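PDB 2Y0H: probable porin from Pseudomonas aeruginosa, which probably serves as an outer-membrane porin of the OprD family, a barrel-shaped channel for passive passage of small solutes. Local coordinates for residues 189-197 with 207-216; 242-251 with 264-275. One frame throughout, in Å; residues are numbered along the deposited sequence.

Contact 1 (189-197 with 207-216); sequences PRLSASYYY and HYLGLLHTLP. With C8E ((hydroxyethyloxy)tri(ethyloxy)octane), chain E; C8E ((hydroxyethyloxy)tri(ethyloxy)octane), chain H.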
loop_
_atom_site.group_PDB
_atom_site.type_symbol
_atom_site.label_atom_id
_atom_site.label_comp_id
_atom_site.label_asym_id
_atom_site.label_seq_id
_atom_site.Cartn_x
_atom_site.Cartn_y
_atom_site.Cartn_z
ATOM N N PRO A 189 15.188 2.397 20.019
ATOM C CA PRO A 189 15.423 2.291 18.576
ATOM C C PRO A 189 15.130 0.877 18.067
ATOM O O PRO A 189 15.171 0.640 16.861
ATOM C CB PRO A 189 16.914 2.615 18.439
ATOM C CG PRO A 189 17.289 3.298 19.721
ATOM C CD PRO A 189 16.427 2.669 20.761
ATOM N N ARG A 190 14.836 -0.041 18.987
ATOM C CA ARG A 190 14.485 -1.425 18.652
ATOM C C ARG A 190 12.969 -1.659 18.685
ATOM O O ARG A 190 12.465 -2.609 18.079
ATOM C CB ARG A 190 15.142 -2.399 19.640
ATOM C CG ARG A 190 16.570 -2.836 19.308
ATOM C CD ARG A 190 17.138 -3.701 20.443
ATOM N NE ARG A 190 17.401 -2.912 21.651
ATOM C CZ ARG A 190 16.620 -2.887 22.733
ATOM N NH1 ARG A 190 15.513 -3.620 22.781
ATOM N NH2 ARG A 190 16.951 -2.130 23.775
ATOM N N LEU A 191 12.255 -0.797 19.406
ATOM C CA LEU A 191 10.852 -1.035 19.721
ATOM C C LEU A 191 9.977 0.199 19.550
ATOM O O LEU A 191 10.169 1.206 20.231
ATOM C CB LEU A 191 10.722 -1.535 21.159
ATOM C CG LEU A 191 9.304 -1.636 21.715
ATOM C CD1 LEU A 191 8.481 -2.630 20.930
ATOM C CD2 LEU A 191 9.354 -2.046 23.167
ATOM N N SER A 192 9.001 0.107 18.651
ATOM C CA SER A 192 8.056 1.189 18.454
ATOM C C SER A 192 6.631 0.664 18.394
ATOM O O SER A 192 6.396 -0.492 18.060
ATOM C CB SER A 192 8.385 1.965 17.183
ATOM O OG SER A 192 8.343 1.101 16.071
ATOM N N ALA A 193 5.679 1.523 18.732
ATOM C CA ALA A 193 4.287 1.143 18.718
ATOM C C ALA A 193 3.484 2.198 17.973
ATOM O O ALA A 193 3.860 3.375 17.940
ATOM C CB ALA A 193 3.774 0.978 20.141
ATOM N N SER A 194 2.382 1.772 17.367
ATOM C CA SER A 194 1.551 2.671 16.584
ATOM C C SER A 194 0.093 2.427 16.869
ATOM O O SER A 194 -0.342 1.283 16.978
ATOM C CB SER A 194 1.793 2.462 15.096
ATOM O OG SER A 194 3.036 3.007 14.732
ATOM N N TYR A 195 -0.661 3.507 17.010
ATOM C CA TYR A 195 -2.106 3.385 17.078
ATOM C C TYR A 195 -2.720 4.322 16.047
ATOM O O TYR A 195 -2.321 5.475 15.949
ATOM C CB TYR A 195 -2.639 3.705 18.478
ATOM C CG TYR A 195 -4.140 3.890 18.487
ATOM C CD1 TYR A 195 -4.712 5.130 18.218
ATOM C CD2 TYR A 195 -4.985 2.815 18.719
ATOM C CE1 TYR A 195 -6.095 5.295 18.206
ATOM C CE2 TYR A 195 -6.365 2.967 18.711
ATOM C CZ TYR A 195 -6.914 4.203 18.459
ATOM O OH TYR A 195 -8.285 4.335 18.457
ATOM N N TYR A 196 -3.676 3.816 15.276
ATOM C CA TYR A 196 -4.406 4.639 14.316
ATOM C C TYR A 196 -5.905 4.393 14.390
ATOM O O TYR A 196 -6.347 3.287 14.710
ATOM C CB TYR A 196 -3.912 4.403 12.875
ATOM C CG TYR A 196 -2.725 5.257 12.488
ATOM C CD1 TYR A 196 -1.427 4.855 12.776
ATOM C CD2 TYR A 196 -2.903 6.459 11.820
ATOM C CE1 TYR A 196 -0.333 5.642 12.419
ATOM C CE2 TYR A 196 -1.820 7.256 11.462
ATOM C CZ TYR A 196 -0.542 6.847 11.765
ATOM O OH TYR A 196 0.529 7.637 11.396
ATOM N N TYR A 197 -6.675 5.438 14.085
ATOM C CA TYR A 197 -8.127 5.368 14.028
ATOM C C TYR A 197 -8.572 5.867 12.655
ATOM O O TYR A 197 -8.186 6.956 12.231
ATOM C CB TYR A 197 -8.741 6.223 15.151
ATOM C CG TYR A 197 -10.256 6.312 15.137
ATOM C CD1 TYR A 197 -11.040 5.208 15.442
ATOM C CD2 TYR A 197 -10.902 7.503 14.811
ATOM C CE1 TYR A 197 -12.429 5.284 15.432
ATOM C CE2 TYR A 197 -12.300 7.593 14.801
ATOM C CZ TYR A 197 -13.054 6.477 15.110
ATOM O OH TYR A 197 -14.433 6.545 15.106
ATOM N N HIS A 207 -9.926 0.627 14.294
ATOM C CA HIS A 207 -8.828 0.888 15.218
ATOM C C HIS A 207 -7.674 0.001 14.830
ATOM O O HIS A 207 -7.874 -1.164 14.516
ATOM C CB HIS A 207 -9.215 0.578 16.675
ATOM C CG HIS A 207 -10.312 1.444 17.212
ATOM N ND1 HIS A 207 -10.069 2.616 17.896
ATOM C CD2 HIS A 207 -11.659 1.304 17.168
ATOM C CE1 HIS A 207 -11.218 3.162 18.247
ATOM N NE2 HIS A 207 -12.197 2.390 17.809
ATOM N N TYR A 208 -6.466 0.549 14.874
ATOM C CA TYR A 208 -5.271 -0.192 14.517
ATOM C C TYR A 208 -4.263 -0.107 15.632
ATOM O O TYR A 208 -4.008 0.975 16.168
ATOM C CB TYR A 208 -4.635 0.379 13.248
ATOM C CG TYR A 208 -3.219 -0.099 13.000
ATOM C CD1 TYR A 208 -2.977 -1.358 12.451
ATOM C CD2 TYR A 208 -2.119 0.705 13.297
ATOM C CE1 TYR A 208 -1.694 -1.811 12.214
ATOM C CE2 TYR A 208 -0.811 0.249 13.050
ATOM C CZ TYR A 208 -0.615 -1.014 12.515
ATOM O OH TYR A 208 0.649 -1.498 12.259
ATOM N N LEU A 209 -3.677 -1.255 15.957
ATOM C CA LEU A 209 -2.568 -1.309 16.892
ATOM C C LEU A 209 -1.419 -2.099 16.272
ATOM O O LEU A 209 -1.600 -3.229 15.821
ATOM C CB LEU A 209 -2.996 -1.955 18.209
ATOM C CG LEU A 209 -2.003 -1.676 19.330
ATOM C CD1 LEU A 209 -2.042 -0.190 19.617
ATOM C CD2 LEU A 209 -2.326 -2.484 20.599
ATOM N N GLY A 210 -0.241 -1.494 16.243
ATOM C CA GLY A 210 0.925 -2.146 15.691
ATOM C C GLY A 210 2.095 -2.111 16.652
ATOM O O GLY A 210 2.337 -1.113 17.326
ATOM N N LEU A 211 2.830 -3.208 16.705
ATOM C CA LEU A 211 3.983 -3.313 17.577
ATOM C C LEU A 211 5.146 -3.787 16.719
ATOM O O LEU A 211 5.129 -4.907 16.202
ATOM C CB LEU A 211 3.682 -4.315 18.684
ATOM C CG LEU A 211 4.178 -4.015 20.093
ATOM C CD1 LEU A 211 3.511 -4.957 21.084
ATOM C CD2 LEU A 211 5.685 -4.155 20.157
ATOM N N LEU A 212 6.137 -2.923 16.535
ATOM C CA LEU A 212 7.302 -3.273 15.735
ATOM C C LEU A 212 8.556 -3.478 16.597
ATOM O O LEU A 212 9.071 -2.533 17.203
ATOM C CB LEU A 212 7.552 -2.219 14.652
ATOM C CG LEU A 212 8.771 -2.500 13.781
ATOM C CD1 LEU A 212 8.600 -3.847 13.077
ATOM C CD2 LEU A 212 8.999 -1.365 12.770
ATOM N N HIS A 213 9.038 -4.718 16.645
ATOM C CA HIS A 213 10.247 -5.037 17.409
ATOM C C HIS A 213 11.376 -5.591 16.535
ATOM O O HIS A 213 11.195 -6.571 15.804
ATOM C CB HIS A 213 9.947 -6.009 18.551
ATOM C CG HIS A 213 11.134 -6.284 19.421
ATOM N ND1 HIS A 213 11.824 -7.477 19.389
ATOM C CD2 HIS A 213 11.771 -5.502 20.325
ATOM C CE1 HIS A 213 12.827 -7.423 20.247
ATOM N NE2 HIS A 213 12.821 -6.235 20.823
ATOM N N THR A 214 12.536 -4.944 16.607
ATOM C CA THR A 214 13.722 -5.409 15.903
ATOM C C THR A 214 14.771 -5.859 16.929
ATOM O O THR A 214 15.189 -5.083 17.799
ATOM C CB THR A 214 14.301 -4.330 14.958
ATOM O OG1 THR A 214 13.352 -4.035 13.925
ATOM C CG2 THR A 214 15.577 -4.822 14.301
ATOM N N LEU A 215 15.167 -7.123 16.830
ATOM C CA LEU A 215 16.102 -7.730 17.763
ATOM C C LEU A 215 17.398 -8.046 17.020
ATOM O O LEU A 215 17.403 -8.886 16.123
ATOM C CB LEU A 215 15.503 -9.023 18.344
ATOM C CG LEU A 215 16.396 -9.894 19.246
ATOM C CD1 LEU A 215 16.618 -9.226 20.606
ATOM C CD2 LEU A 215 15.835 -11.308 19.445
ATOM N N PRO A 216 18.503 -7.377 17.385
ATOM C CA PRO A 216 19.809 -7.708 16.787
ATOM C C PRO A 216 20.285 -9.076 17.283
ATOM O O PRO A 216 20.046 -9.423 18.429
ATOM C CB PRO A 216 20.735 -6.601 17.314
ATOM C CG PRO A 216 19.812 -5.536 17.882
ATOM C CD PRO A 216 18.606 -6.287 18.368
HETATM C C1 C8E E . -3.206 7.783 21.614
HETATM C C2 C8E E . -2.462 6.582 22.198
HETATM C C3 C8E E . -3.396 5.451 22.626
HETATM C C4 C8E E . -4.671 5.382 21.790
HETATM C C5 C8E E . -5.866 4.999 22.660
HETATM C C6 C8E E . -7.014 4.415 21.833
HETATM C C7 C8E E . -8.223 4.043 22.699
HETATM C C8 C8E E . -9.464 3.818 21.839
HETATM O O9 C8E E . -10.375 2.942 22.474
HETATM C C10 C8E E . -11.699 3.435 22.486
HETATM C C1 C8E H . -8.051 8.708 18.969
HETATM C C2 C8E H . -9.155 7.667 18.788
HETATM C C3 C8E H . -10.408 7.995 19.598
HETATM C C4 C8E H . -11.680 7.559 18.873
HETATM C C5 C8E H . -12.601 6.732 19.764
#
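An antiparallel beta hairpin of the porin barrel joins 191-197 to 207-216, the two strand axes running 170° apart. Hydrogen-bonded pairs Ser192-Leu212, Ser194-Gly210 and Tyr196-Tyr208 each carry two backbone bonds, and Thr214 N to Arg190 O (2.8 Å) extends the pairing at the hairpin's open end. On the face bearing Tyr195, Leu209 and Leu211, the Tyr195 and His207 side chains lie side by side. Their rings meet rim to rim, tied by a short hydrogen bond between Tyr195 OH and His207 ND1 (2.5 Å). Beside it Tyr197 places CD1 over one face of the imidazole, 3.5 Å from His207 CE1, with the ring planes 46° apart. Detergent tails on this face are consistent with its facing the membrane: one covers a face of Tyr195, its C6 3.4 Å from Tyr195 CZ, and another lies over the centre of the Tyr197 ring. The other face holds Ser192, Ser194 and Tyr208. With CG opposite its backbone N (chi1 165°), the Tyr208 ring reaches along the strand over Gly210, its edge 4.0 Å (CE2) from Ser194 CB. Strand 178-186 flanks this hairpin through 191-197, while strand 221-234 borders 207-216, where Phe230 meets the Tyr208 ring.

Contact 2 (242-251 with 264-275); sequences PVDNRNLNAM and GVQKMIGNDAFP. With C8E ((hydroxyethyloxy)tri(ethyloxy)octane), chain M.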
loop_
_atom_site.group_PDB
_atom_site.type_symbol
_atom_site.label_atom_id
_atom_site.label_comp_id
_atom_site.label_asym_id
_atom_site.label_seq_id
_atom_site.Cartn_x
_atom_site.Cartn_y
_atom_site.Cartn_z
ATOM N N PRO A 242 -24.070 -3.700 8.432
ATOM C CA PRO A 242 -23.164 -4.071 9.526
ATOM C C PRO A 242 -21.722 -4.243 9.047
ATOM O O PRO A 242 -21.476 -4.624 7.896
ATOM C CB PRO A 242 -23.716 -5.424 10.003
ATOM C CG PRO A 242 -25.123 -5.456 9.525
ATOM C CD PRO A 242 -25.110 -4.717 8.217
ATOM N N VAL A 243 -20.782 -3.963 9.941
ATOM C CA VAL A 243 -19.368 -4.139 9.665
ATOM C C VAL A 243 -18.773 -4.893 10.861
ATOM O O VAL A 243 -18.810 -4.392 11.978
ATOM C CB VAL A 243 -18.657 -2.770 9.485
ATOM C CG1 VAL A 243 -17.152 -2.964 9.277
ATOM C CG2 VAL A 243 -19.273 -1.973 8.327
ATOM N N ASP A 244 -18.261 -6.101 10.633
ATOM C CA ASP A 244 -17.781 -6.953 11.734
ATOM C C ASP A 244 -16.509 -7.699 11.348
ATOM O O ASP A 244 -16.569 -8.740 10.714
ATOM C CB ASP A 244 -18.871 -7.954 12.161
ATOM C CG ASP A 244 -18.380 -8.964 13.209
ATOM O OD1 ASP A 244 -17.630 -8.583 14.129
ATOM O OD2 ASP A 244 -18.750 -10.150 13.114
ATOM N N ASN A 245 -15.361 -7.160 11.731
ATOM C CA ASN A 245 -14.079 -7.789 11.430
ATOM C C ASN A 245 -13.017 -7.403 12.433
ATOM O O ASN A 245 -12.821 -6.227 12.748
ATOM C CB ASN A 245 -13.580 -7.402 10.037
ATOM C CG ASN A 245 -12.224 -8.030 9.690
ATOM O OD1 ASN A 245 -11.162 -7.521 10.063
ATOM N ND2 ASN A 245 -12.264 -9.119 8.947
ATOM N N ARG A 246 -12.337 -8.411 12.946
ATOM C CA ARG A 246 -11.095 -8.171 13.633
ATOM C C ARG A 246 -10.066 -8.861 12.770
ATOM O O ARG A 246 -10.334 -9.916 12.177
ATOM C CB ARG A 246 -11.151 -8.683 15.076
ATOM C CG ARG A 246 -12.352 -8.094 15.837
ATOM C CD ARG A 246 -12.298 -8.308 17.335
ATOM N NE ARG A 246 -12.109 -9.708 17.710
ATOM C CZ ARG A 246 -13.086 -10.609 17.781
ATOM N NH1 ARG A 246 -14.332 -10.262 17.482
ATOM N NH2 ARG A 246 -12.809 -11.858 18.143
ATOM N N ASN A 247 -8.905 -8.226 12.668
ATOM C CA ASN A 247 -7.840 -8.665 11.786
ATOM C C ASN A 247 -6.556 -8.760 12.608
ATOM O O ASN A 247 -6.046 -7.730 13.060
ATOM C CB ASN A 247 -7.694 -7.654 10.635
ATOM C CG ASN A 247 -6.449 -7.898 9.772
ATOM O OD1 ASN A 247 -5.598 -8.731 10.096
ATOM N ND2 ASN A 247 -6.349 -7.160 8.667
ATOM N N LEU A 248 -6.071 -9.989 12.832
ATOM C CA LEU A 248 -4.793 -10.240 13.524
ATOM C C LEU A 248 -3.758 -10.766 12.531
ATOM O O LEU A 248 -3.945 -11.823 11.927
ATOM C CB LEU A 248 -4.949 -11.286 14.629
ATOM C CG LEU A 248 -5.819 -11.031 15.859
ATOM C CD1 LEU A 248 -7.126 -10.364 15.498
ATOM C CD2 LEU A 248 -6.084 -12.355 16.564
ATOM N N ASN A 249 -2.666 -10.039 12.359
ATOM C CA ASN A 249 -1.638 -10.475 11.430
ATOM C C ASN A 249 -0.247 -10.059 11.888
ATOM O O ASN A 249 -0.075 -9.011 12.523
ATOM C CB ASN A 249 -1.933 -10.009 9.994
ATOM C CG ASN A 249 -1.817 -8.504 9.825
ATOM O OD1 ASN A 249 -0.774 -7.992 9.433
ATOM N ND2 ASN A 249 -2.896 -7.788 10.117
ATOM N N ALA A 250 0.737 -10.897 11.578
ATOM C CA ALA A 250 2.107 -10.672 12.022
ATOM C C ALA A 250 3.095 -11.167 10.977
ATOM O O ALA A 250 2.864 -12.169 10.312
ATOM C CB ALA A 250 2.359 -11.360 13.366
ATOM N N MET A 251 4.193 -10.446 10.826
ATOM C CA MET A 251 5.285 -10.899 9.973
ATOM C C MET A 251 6.559 -10.989 10.804
ATOM O O MET A 251 6.961 -10.008 11.419
ATOM C CB MET A 251 5.484 -9.929 8.805
ATOM C CG MET A 251 6.397 -10.448 7.719
ATOM S SD MET A 251 5.534 -11.610 6.661
ATOM C CE MET A 251 5.385 -10.651 5.158
ATOM N N GLY A 264 4.695 -15.345 7.934
ATOM C CA GLY A 264 3.562 -14.507 8.232
ATOM C C GLY A 264 2.363 -15.339 8.621
ATOM O O GLY A 264 2.143 -16.436 8.082
ATOM N N VAL A 265 1.604 -14.834 9.582
ATOM C CA VAL A 265 0.328 -15.428 9.944
ATOM C C VAL A 265 -0.716 -14.320 9.952
ATOM O O VAL A 265 -0.419 -13.183 10.313
ATOM C CB VAL A 265 0.359 -16.114 11.342
ATOM C CG1 VAL A 265 1.265 -17.310 11.325
ATOM C CG2 VAL A 265 0.806 -15.130 12.421
ATOM N N GLN A 266 -1.943 -14.667 9.581
ATOM C CA GLN A 266 -3.007 -13.687 9.405
ATOM C C GLN A 266 -4.331 -14.387 9.664
ATOM O O GLN A 266 -4.543 -15.523 9.230
ATOM C CB GLN A 266 -2.963 -13.124 7.977
ATOM C CG GLN A 266 -3.937 -11.984 7.660
ATOM C CD GLN A 266 -3.453 -11.154 6.477
ATOM O OE1 GLN A 266 -2.437 -10.447 6.578
ATOM N NE2 GLN A 266 -4.149 -11.263 5.334
ATOM N N LYS A 267 -5.226 -13.701 10.357
ATOM C CA LYS A 267 -6.485 -14.300 10.752
ATOM C C LYS A 267 -7.635 -13.272 10.723
ATOM O O LYS A 267 -7.596 -12.265 11.418
ATOM C CB LYS A 267 -6.308 -14.911 12.140
ATOM C CG LYS A 267 -7.498 -15.655 12.693
ATOM C CD LYS A 267 -7.141 -16.320 14.035
ATOM C CE LYS A 267 -6.017 -17.375 13.894
ATOM N NZ LYS A 267 -4.626 -16.818 13.707
ATOM N N MET A 268 -8.634 -13.531 9.890
ATOM C CA MET A 268 -9.867 -12.739 9.863
ATOM C C MET A 268 -10.867 -13.340 10.850
ATOM O O MET A 268 -11.115 -14.548 10.843
ATOM C CB MET A 268 -10.493 -12.732 8.461
ATOM C CG MET A 268 -9.585 -12.227 7.341
ATOM S SD MET A 268 -9.124 -10.478 7.556
ATOM C CE MET A 268 -7.386 -10.674 7.982
ATOM N N ILE A 269 -11.439 -12.492 11.694
ATOM C CA ILE A 269 -12.435 -12.917 12.666
ATOM C C ILE A 269 -13.679 -12.063 12.524
ATOM O O ILE A 269 -13.592 -10.829 12.439
ATOM C CB ILE A 269 -11.898 -12.770 14.085
ATOM C CG1 ILE A 269 -10.584 -13.559 14.224
ATOM C CG2 ILE A 269 -12.946 -13.215 15.097
ATOM C CD1 ILE A 269 -9.700 -13.114 15.375
ATOM N N GLY A 270 -14.836 -12.721 12.516
ATOM C CA GLY A 270 -16.115 -12.043 12.366
ATOM C C GLY A 270 -16.715 -12.439 11.035
ATOM O O GLY A 270 -16.140 -13.249 10.311
ATOM N N ASN A 271 -17.865 -11.892 10.674
ATOM C CA ASN A 271 -18.437 -12.366 9.414
ATOM C C ASN A 271 -18.026 -11.587 8.159
ATOM O O ASN A 271 -18.341 -12.016 7.048
ATOM C CB ASN A 271 -19.957 -12.545 9.497
ATOM C CG ASN A 271 -20.689 -11.279 9.223
ATOM O OD1 ASN A 271 -20.392 -10.249 9.829
ATOM N ND2 ASN A 271 -21.634 -11.323 8.283
ATOM N N ASP A 272 -17.299 -10.476 8.330
ATOM C CA ASP A 272 -16.857 -9.662 7.194
ATOM C C ASP A 272 -15.381 -9.814 6.810
ATOM O O ASP A 272 -14.530 -10.115 7.641
ATOM C CB ASP A 272 -17.156 -8.178 7.445
ATOM C CG ASP A 272 -18.643 -7.886 7.458
ATOM O OD1 ASP A 272 -19.347 -8.459 6.600
ATOM O OD2 ASP A 272 -19.104 -7.109 8.330
ATOM N N ALA A 273 -15.094 -9.581 5.537
ATOM C CA ALA A 273 -13.729 -9.376 5.094
ATOM C C ALA A 273 -13.173 -8.115 5.755
ATOM O O ALA A 273 -13.921 -7.271 6.223
ATOM C CB ALA A 273 -13.678 -9.236 3.572
ATOM N N PHE A 274 -11.851 -7.998 5.787
ATOM C CA PHE A 274 -11.196 -6.794 6.267
ATOM C C PHE A 274 -11.573 -5.566 5.419
ATOM O O PHE A 274 -11.341 -5.550 4.209
ATOM C CB PHE A 274 -9.679 -6.994 6.255
ATOM C CG PHE A 274 -8.906 -5.818 6.772
ATOM C CD1 PHE A 274 -9.127 -5.342 8.066
ATOM C CD2 PHE A 274 -7.951 -5.189 5.971
ATOM C CE1 PHE A 274 -8.415 -4.263 8.558
ATOM C CE2 PHE A 274 -7.223 -4.097 6.450
ATOM C CZ PHE A 274 -7.451 -3.633 7.750
ATOM N N PRO A 275 -12.154 -4.539 6.055
ATOM C CA PRO A 275 -12.561 -3.322 5.334
ATOM C C PRO A 275 -11.370 -2.476 4.895
ATOM O O PRO A 275 -10.518 -2.132 5.723
ATOM C CB PRO A 275 -13.385 -2.557 6.375
ATOM C CG PRO A 275 -13.752 -3.595 7.425
ATOM C CD PRO A 275 -12.598 -4.525 7.459
HETATM C C1 C8E M . -2.029 -13.815 14.944
HETATM C C2 C8E M . -1.341 -12.483 14.632
HETATM C C3 C8E M . -0.580 -11.964 15.851
HETATM C C4 C8E M . -1.443 -11.011 16.677
#
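Asn245 and Asn247 meet segment 264-275 on the tight, hydrogen-bonded inward side of this antiparallel hairpin; the partly exposed outward side meets mainly through looser carbon contacts. Asn245 ND2 gives a hydrogen bond to Asp272 O (2.8 Å), which lies near the amide plane, and a weak one to Met268 SD (3.7 Å). Its OD1 meets the edge of Phe274. Asn247 CG stands opposite its backbone N (chi1 171°), carrying ND2 over the centre of that ring, 3.4 Å from Phe274 CD1, amide and ring planes 85° apart; Asn247 OD1 accepts Asn249 ND2 and touches Met268 CE. Where strand pairing ends, Asp272 OD2 uses its anti lone pair to take Asp244 N (2.7 Å), Asp272 N bonds back to Asp244 O (3.0 Å), and Asn271 N reaches Asp244 OD2 from above the carboxylate plane. Outward, Leu248 CD1 rests 3.8 Å from Ile269 CD1 and Ala250 CB 4.2 Å from Val265 CG2; closer, Ile269 CG2 lies over the Arg246 guanidinium, 3.3 Å from Arg246 NH2. A detergent fragment touches Leu248, Ala250 and Val265, consistent with a lipid-facing side. Inward, Asn249 bonds to Ala286, and Gln266 to Asn287 and Phe294. Strand 221-234 flanks 242-251, and strand 300-309 adjoins 264-269.

Contacts 1 and 2 are successive hairpins of one closed antiparallel barrel, with strand 221-234 as the single strand separating them. Their centres lie 18 Å apart and their nearest atoms about 6 Å, so they do not touch; the main connection is that strand, though Phe274 and Pro275 also reach Gln206 on strand 204-216. Phe230 meets both Tyr208 of contact 1 and Phe274 of contact 2, and Asp231 and Ser232 pair by backbone with His207 and Asn245 respectively. Detergent touches part of the outward face of each hairpin, aromatic rings in contact 1 and aliphatic side chains in contact 2. Inward, Pro116 and Val117 lie on contact 1, whereas contact 2 is met by its own loop, 270-275.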